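Local coordinates for protein tryptophan halogenase (PDB 2PYX) that probably acts as an FAD-dependent tryptophan halogenase with monooxygenase-type flavin chemistry, at residues L180-E183 / H184-K188; L212-K215 / Q216-E219; R339-C342 / W343-N346. All coordinates share one frame; numbering follows the deposited sequence.

Three local contacts illustrate how short-range bonds shape the ends and turns of secondary structure elements around a nucleotide-binding core. Interaction 1 ends helix 174-187, interaction 2 turns the hairpin 212-219, and interaction 3 leads into the edge strand 343-344 of the six-stranded mixed sheet. None touches another: nearest atoms lie about 13 Å apart between interactions 1 and 2, about 9 Å between 2 and 3, and about 19 Å between 1 and 3. Two come close to predicted FAD-binding residues, the side chain of Leu-181 lying about 5 Å from that of Thr-17 and that of Leu-212 about 4 Å from that of Val-198. Cys-342 is more remote, its side chain about 12 Å from that of Ala-18.

Interaction 1. Residues L180-E183 / H184-K188; sequences LLTE and HCTQK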
loop_
_atom_site.group_PDB
_atom_site.type_symbol
_atom_site.label_atom_id
_atom_site.label_comp_id
_atom_site.label_asym_id
_atom_site.label_seq_id
_atom_site.Cartn_x
_atom_site.Cartn_y
_atom_site.Cartn_z
ATOM N N LEU A 180 -3.646 -18.138 5.010
ATOM C CA LEU A 180 -3.887 -18.704 3.684
ATOM C C LEU A 180 -2.573 -18.945 2.934
ATOM O O LEU A 180 -2.358 -19.979 2.334
ATOM C CB LEU A 180 -4.826 -17.800 2.880
ATOM C CG LEU A 180 -5.080 -18.080 1.403
ATOM C CD1 LEU A 180 -5.419 -19.529 1.192
ATOM C CD2 LEU A 180 -6.207 -17.246 0.856
ATOM N N LEU A 181 -1.683 -17.967 2.990
ATOM C CA LEU A 181 -0.403 -18.080 2.294
ATOM C C LEU A 181 0.476 -19.197 2.903
ATOM O O LEU A 181 1.177 -19.912 2.191
ATOM C CB LEU A 181 0.368 -16.754 2.350
ATOM C CG LEU A 181 -0.248 -15.649 1.485
ATOM C CD1 LEU A 181 0.404 -14.325 1.865
ATOM C CD2 LEU A 181 -0.105 -15.957 -0.017
ATOM N N THR A 182 0.442 -19.330 4.231
ATOM C CA THR A 182 1.209 -20.385 4.879
ATOM C C THR A 182 0.795 -21.742 4.327
ATOM O O THR A 182 1.626 -22.570 3.985
ATOM C CB THR A 182 0.920 -20.377 6.384
ATOM O OG1 THR A 182 1.403 -19.154 6.980
ATOM C CG2 THR A 182 1.576 -21.592 7.067
ATOM N N GLU A 183 -0.526 -21.922 4.249
ATOM C CA GLU A 183 -1.099 -23.167 3.716
ATOM C C GLU A 183 -0.704 -23.375 2.259
ATOM O O GLU A 183 -0.202 -24.420 1.888
ATOM C CB GLU A 183 -2.636 -23.162 3.863
ATOM C CG GLU A 183 -3.094 -23.137 5.302
ATOM C CD GLU A 183 -4.519 -22.617 5.549
ATOM O OE1 GLU A 183 -5.220 -22.148 4.601
ATOM O OE2 GLU A 183 -4.914 -22.649 6.752
ATOM N N HIS A 184 -0.896 -22.357 1.433
ATOM C CA HIS A 184 -0.565 -22.496 0.038
ATOM C C HIS A 184 0.921 -22.738 -0.179
ATOM O O HIS A 184 1.325 -23.615 -0.946
ATOM C CB HIS A 184 -1.006 -21.259 -0.684
ATOM C CG HIS A 184 -0.743 -21.295 -2.147
ATOM N ND1 HIS A 184 -1.599 -21.908 -3.044
ATOM C CD2 HIS A 184 0.278 -20.789 -2.877
ATOM C CE1 HIS A 184 -1.111 -21.767 -4.266
ATOM N NE2 HIS A 184 0.030 -21.098 -4.192
ATOM N N CYS A 185 1.761 -21.957 0.485
ATOM C CA CYS A 185 3.191 -22.049 0.214
ATOM C C CYS A 185 3.821 -23.356 0.662
ATOM O O CYS A 185 4.710 -23.890 0.018
ATOM C CB CYS A 185 3.958 -20.922 0.881
ATOM S SG CYS A 185 3.647 -19.297 0.090
ATOM N N THR A 186 3.357 -23.868 1.808
ATOM C CA THR A 186 3.909 -25.103 2.347
ATOM C C THR A 186 3.335 -26.340 1.665
ATOM O O THR A 186 4.067 -27.315 1.417
ATOM C CB THR A 186 3.731 -25.207 3.877
ATOM O OG1 THR A 186 2.353 -25.216 4.204
ATOM C CG2 THR A 186 4.404 -24.042 4.581
ATOM N N GLN A 187 2.046 -26.290 1.325
ATOM C CA GLN A 187 1.371 -27.491 0.774
ATOM C C GLN A 187 1.399 -27.595 -0.745
ATOM O O GLN A 187 1.331 -28.690 -1.295
ATOM C CB GLN A 187 -0.067 -27.591 1.282
ATOM C CG GLN A 187 -0.179 -27.553 2.841
ATOM C CD GLN A 187 0.753 -28.559 3.553
ATOM O OE1 GLN A 187 0.570 -29.779 3.424
ATOM N NE2 GLN A 187 1.772 -28.054 4.277
ATOM N N LYS A 188 1.560 -26.462 -1.424
ATOM C CA LYS A 188 1.577 -26.456 -2.862
ATOM C C LYS A 188 2.888 -25.951 -3.470
ATOM O O LYS A 188 3.251 -26.389 -4.571
ATOM C CB LYS A 188 0.411 -25.643 -3.369
ATOM C CG LYS A 188 -0.980 -26.206 -2.965
ATOM C CD LYS A 188 -2.062 -25.304 -3.522
ATOM C CE LYS A 188 -3.485 -25.843 -3.375
ATOM N NZ LYS A 188 -4.495 -24.931 -4.084
#
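Thr-186 and Thr-182 meet one turn apart near the C-terminal end of the alpha-helix 174-187, where regular i to i+4 bonding is supplemented by side chains. The backbone bonds come first. His-184 N reaches Leu-180 O at 2.9 Å, Cys-185 N reaches Leu-181 O at 2.7 Å, and Gln-187 N closes on Glu-183 O at 3.0 Å; the bond from Lys-188 N back to His-184 O carries the pattern to the end of the segment.

The side-chain hydrogen bonds gather round one carbonyl. Thr-182 O accepts Thr-186 N at 3.1 Å and also Thr-186 OG1 at 2.8 Å, the two donors arriving from opposite faces of its plane. With chi1 at 62°, OG1 sits between the backbone N and the carbonyl carbon of its own residue, which points the hydroxyl back along the helix. Thr-186 OG1 in turn accepts Gln-187 NE2, whose bent side chain folds over so that OG1 lies almost in its amide plane. The hydroxyl thus donates and accepts at once. Thr-182 OG1 bonds instead to Ser-178 O, and Glu-183 OE2 to Gln-179 NE2, both one turn earlier, while His-184 NE2 hydrogen-bonds to Ile-73 O.

Apolar packing holds the buried side of the helix. Leu-181 and Cys-185 lie against Trp-20 of helix 16-31, whose start holds predicted FAD-binding residues, while Leu-180 touches Cys-84. CB of Lys-188 stands 4.2 Å above one face of the His-184 imidazole, offset toward the rim.

Interaction 2. Residues L212-K215 / Q216-E219; sequences LITK and QNGE
Thr-214 faces Asn-217 and Gly-218 across the turn of a beta-hairpin, and its hydroxyl bonds to both. OG1 donates to Gly-218 O at 2.8 Å, in the carbonyl plane and on a lone pair, and accepts Asn-217 N, also at 2.8 Å, in a rather bent bond of 134°. Chi1 of 67° sets OG1 between the backbone N and the carbonyl carbon of Thr-214, from where it points into the turn. Gly-218 O has a second donor in Thr-214 N at 3.0 Å, which approaches tilted 31° from the carbonyl plane.

The other half of this backbone pairing is made through solvent: a water donates to Thr-214 O at 2.7 Å and accepts Gly-218 N at 3.2 Å. Gly-218 has a positive phi, a backbone shape that glycine adopts readily. Beyond the turn, Ile-213 and Glu-219 form an antiparallel non-hydrogen-bonded pair, and their side chains run side by side, pointing the same way. A CA-H...O contact of 3.3 Å from Glu-219 CA to Leu-212 O adds to the pairing, while Glu-219 OE1 forms a salt bridge with Lys-211.

In the next shell, OD2 of Asp-196 accepts Asn-217 ND2 and Gln-216 N, with a weak bond to Thr-214 OG1, tying the turn to the chain just before strand 198-203. Leu-212 packs on Ile-11 and Val-13 of strand 9-13. With a valine in place of Thr-214, Asn-217 N would probably lose its acceptor and Gly-218 O one of its two donors. One hydroxyl, donor and acceptor together, thus stitches the turn where the direct backbone pairing is incomplete.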
loop_
_atom_site.group_PDB
_atom_site.type_symbol
_atom_site.label_atom_id
_atom_site.label_comp_id
_atom_site.label_asym_id
_atom_site.label_seq_id
_atom_site.Cartn_x
_atom_site.Cartn_y
_atom_site.Cartn_z
ATOM N N LEU A 212 22.059 -19.634 10.800
ATOM C CA LEU A 212 21.337 -19.290 11.999
ATOM C C LEU A 212 21.345 -20.489 12.911
ATOM O O LEU A 212 21.173 -21.604 12.455
ATOM C CB LEU A 212 19.898 -18.906 11.697
ATOM C CG LEU A 212 19.742 -17.816 10.654
ATOM C CD1 LEU A 212 18.260 -17.575 10.447
ATOM C CD2 LEU A 212 20.429 -16.530 11.096
ATOM N N ILE A 213 21.583 -20.249 14.199
ATOM C CA ILE A 213 21.481 -21.311 15.165
ATOM C C ILE A 213 20.158 -21.096 15.861
ATOM O O ILE A 213 19.932 -20.052 16.489
ATOM C CB ILE A 213 22.670 -21.346 16.143
ATOM C CG1 ILE A 213 23.983 -21.190 15.385
ATOM C CG2 ILE A 213 22.626 -22.658 16.850
ATOM C CD1 ILE A 213 25.215 -21.493 16.185
ATOM N N THR A 214 19.247 -22.039 15.646
ATOM C CA THR A 214 17.916 -21.977 16.213
ATOM C C THR A 214 17.923 -22.533 17.623
ATOM O O THR A 214 18.885 -23.194 18.035
ATOM C CB THR A 214 16.825 -22.707 15.371
ATOM O OG1 THR A 214 17.036 -24.129 15.362
ATOM C CG2 THR A 214 16.815 -22.158 13.926
ATOM N N LYS A 215 16.863 -22.225 18.361
ATOM C CA LYS A 215 16.767 -22.668 19.750
ATOM C C LYS A 215 16.568 -24.193 19.860
ATOM O O LYS A 215 17.154 -24.830 20.754
ATOM C CB LYS A 215 15.643 -21.920 20.454
ATOM C CG LYS A 215 15.584 -22.190 21.940
ATOM C CD LYS A 215 14.781 -21.139 22.662
ATOM C CE LYS A 215 14.891 -21.350 24.164
ATOM N NZ LYS A 215 14.119 -20.329 24.944
ATOM N N GLN A 216 15.785 -24.786 18.958
ATOM C CA GLN A 216 15.534 -26.228 18.979
ATOM C C GLN A 216 15.482 -26.976 17.639
ATOM O O GLN A 216 15.052 -28.131 17.594
ATOM C CB GLN A 216 14.239 -26.501 19.748
ATOM C CG GLN A 216 12.971 -26.038 19.095
ATOM C CD GLN A 216 11.755 -26.277 19.983
ATOM O OE1 GLN A 216 10.631 -26.461 19.490
ATOM N NE2 GLN A 216 11.972 -26.270 21.300
ATOM N N ASN A 217 15.925 -26.349 16.549
ATOM C CA ASN A 217 15.958 -27.007 15.232
ATOM C C ASN A 217 17.367 -27.058 14.648
ATOM O O ASN A 217 17.567 -27.223 13.430
ATOM C CB ASN A 217 14.993 -26.305 14.257
ATOM C CG ASN A 217 13.541 -26.693 14.488
ATOM O OD1 ASN A 217 13.039 -27.645 13.880
ATOM N ND2 ASN A 217 12.867 -25.977 15.384
ATOM N N GLY A 218 18.366 -26.901 15.503
ATOM C CA GLY A 218 19.749 -26.945 15.062
ATOM C C GLY A 218 20.145 -25.747 14.213
ATOM O O GLY A 218 19.542 -24.661 14.311
ATOM N N GLU A 219 21.179 -25.951 13.413
ATOM C CA GLU A 219 21.765 -24.899 12.561
ATOM C C GLU A 219 21.086 -24.927 11.188
ATOM O O GLU A 219 20.918 -25.994 10.592
ATOM C CB GLU A 219 23.264 -25.091 12.389
ATOM C CG GLU A 219 24.022 -25.223 13.678
ATOM C CD GLU A 219 25.517 -25.211 13.472
ATOM O OE1 GLU A 219 25.974 -25.373 12.316
ATOM O OE2 GLU A 219 26.236 -25.041 14.477
HETATM O O HOH W 1 19.370 -25.835 18.373
#

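Interaction 3. Residues R339-C342 / W343-N346; sequences RAKC and WQNN
Lys-341 and Gln-344 cross obliquely, the ammonium end of one meeting the amide oxygen of the other. Lys-341 NZ donates to Gln-344 OE1 at 2.8 Å, tilted 32° from the carbonyl plane. Two bends bring them together: the lysine chain turns at chi3 (86°), while the glutamine, its CG opposite the backbone N, turns at chi2. Behind the bond, Lys-341 CE also touches Gln-344 OE1 (3.4 Å) and lies near Trp-343 O.

The amide of Gln-344 is used at both ends. Its NE2 donates to Asn-345 OD1 at 2.9 Å in a nearly straight bond; the acceptor lies close to the amide plane of Gln-344, although NE2 stands above the carbonyl plane of Asn-345. Held so by the lysine and the asparagine, the glutamine amide has its orientation defined, and the positive charge on Lys-341 probably polarises it and strengthens its N-H as a donor. Asn-345 ND2 goes on to Asp-208 OD1.

Trp-343 sends its indole away from 339-342, onto Met-386 and Ser-390 of helix 383-413 and onto Ile-348. Its NE1 makes a weak bond to Asn-345 O, at 3.1 Å. On the near side its CB lies 4.3 Å from Cys-342 SG, and the cysteine side chain touches Tyr-397 of the same helix. Asn-394 ND2 of that helix donates to Trp-343 O.

The short strand 343-344 that emerges runs antiparallel to 347-349 in a tight beta-hairpin, and is the outermost strand on its side of the six-stranded mixed sheet, the Rossmann-like core consistent with FAD binding.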
loop_
_atom_site.group_PDB
_atom_site.type_symbol
_atom_site.label_atom_id
_atom_site.label_comp_id
_atom_site.label_asym_id
_atom_site.label_seq_id
_atom_site.Cartn_x
_atom_site.Cartn_y
_atom_site.Cartn_z
ATOM N N ARG A 339 14.985 2.361 6.499
ATOM C CA ARG A 339 16.393 2.043 6.556
ATOM C C ARG A 339 17.105 2.598 5.338
ATOM O O ARG A 339 16.537 2.650 4.255
ATOM C CB ARG A 339 16.583 0.532 6.650
ATOM C CG ARG A 339 16.047 -0.094 7.920
ATOM C CD ARG A 339 16.984 0.130 9.086
ATOM N NE ARG A 339 16.277 -0.134 10.320
ATOM C CZ ARG A 339 16.774 0.023 11.534
ATOM N NH1 ARG A 339 18.009 0.423 11.705
ATOM N NH2 ARG A 339 16.016 -0.235 12.585
ATOM N N ALA A 340 18.358 3.016 5.478
ATOM C CA ALA A 340 19.023 3.691 4.366
ATOM C C ALA A 340 19.141 2.817 3.089
ATOM O O ALA A 340 19.199 3.345 1.976
ATOM C CB ALA A 340 20.394 4.159 4.820
ATOM N N LYS A 341 19.267 1.504 3.297
ATOM C CA LYS A 341 19.308 0.491 2.251
ATOM C C LYS A 341 18.337 -0.614 2.663
ATOM O O LYS A 341 18.150 -0.818 3.865
ATOM C CB LYS A 341 20.731 -0.117 2.195
ATOM C CG LYS A 341 21.810 0.781 1.684
ATOM C CD LYS A 341 23.196 0.357 2.098
ATOM C CE LYS A 341 23.780 -0.628 1.205
ATOM N NZ LYS A 341 25.260 -0.753 1.513
ATOM N N CYS A 342 17.760 -1.346 1.722
ATOM C CA CYS A 342 17.030 -2.591 2.050
ATOM C C CYS A 342 17.893 -3.851 1.914
ATOM O O CYS A 342 17.475 -4.899 2.397
ATOM C CB CYS A 342 15.778 -2.805 1.209
ATOM S SG CYS A 342 16.031 -3.111 -0.535
ATOM N N TRP A 343 19.063 -3.757 1.299
ATOM C CA TRP A 343 19.876 -4.929 0.986
ATOM C C TRP A 343 21.339 -4.635 1.368
ATOM O O TRP A 343 21.943 -3.722 0.836
ATOM C CB TRP A 343 19.762 -5.274 -0.492
ATOM C CG TRP A 343 20.322 -6.591 -0.928
ATOM C CD1 TRP A 343 21.300 -7.326 -0.324
ATOM C CD2 TRP A 343 19.928 -7.304 -2.109
ATOM N NE1 TRP A 343 21.533 -8.488 -1.066
ATOM C CE2 TRP A 343 20.716 -8.493 -2.163
ATOM C CE3 TRP A 343 19.001 -7.053 -3.138
ATOM C CZ2 TRP A 343 20.583 -9.405 -3.180
ATOM C CZ3 TRP A 343 18.861 -7.961 -4.138
ATOM C CH2 TRP A 343 19.659 -9.134 -4.160
ATOM N N GLN A 344 21.845 -5.359 2.368
ATOM C CA GLN A 344 23.217 -5.186 2.852
ATOM C C GLN A 344 23.833 -6.581 2.918
ATOM O O GLN A 344 23.239 -7.490 3.496
ATOM C CB GLN A 344 23.197 -4.551 4.254
ATOM C CG GLN A 344 24.571 -4.356 4.887
ATOM C CD GLN A 344 25.405 -3.368 4.104
ATOM O OE1 GLN A 344 25.018 -2.200 3.903
ATOM N NE2 GLN A 344 26.568 -3.822 3.637
ATOM N N ASN A 345 25.032 -6.722 2.365
ATOM C CA ASN A 345 25.672 -8.015 2.249
ATOM C C ASN A 345 24.651 -8.960 1.586
ATOM O O ASN A 345 24.158 -8.676 0.476
ATOM C CB ASN A 345 26.175 -8.469 3.628
ATOM C CG ASN A 345 27.370 -7.681 4.106
ATOM O OD1 ASN A 345 27.244 -6.534 4.535
ATOM N ND2 ASN A 345 28.549 -8.278 3.993
ATOM N N ASN A 346 24.344 -10.073 2.238
ATOM C CA ASN A 346 23.424 -11.097 1.695
ATOM C C ASN A 346 22.105 -11.132 2.426
ATOM O O ASN A 346 21.470 -12.182 2.558
ATOM C CB ASN A 346 24.066 -12.492 1.699
ATOM C CG ASN A 346 24.401 -12.981 3.065
ATOM O OD1 ASN A 346 24.620 -12.213 4.025
ATOM N ND2 ASN A 346 24.442 -14.328 3.199
#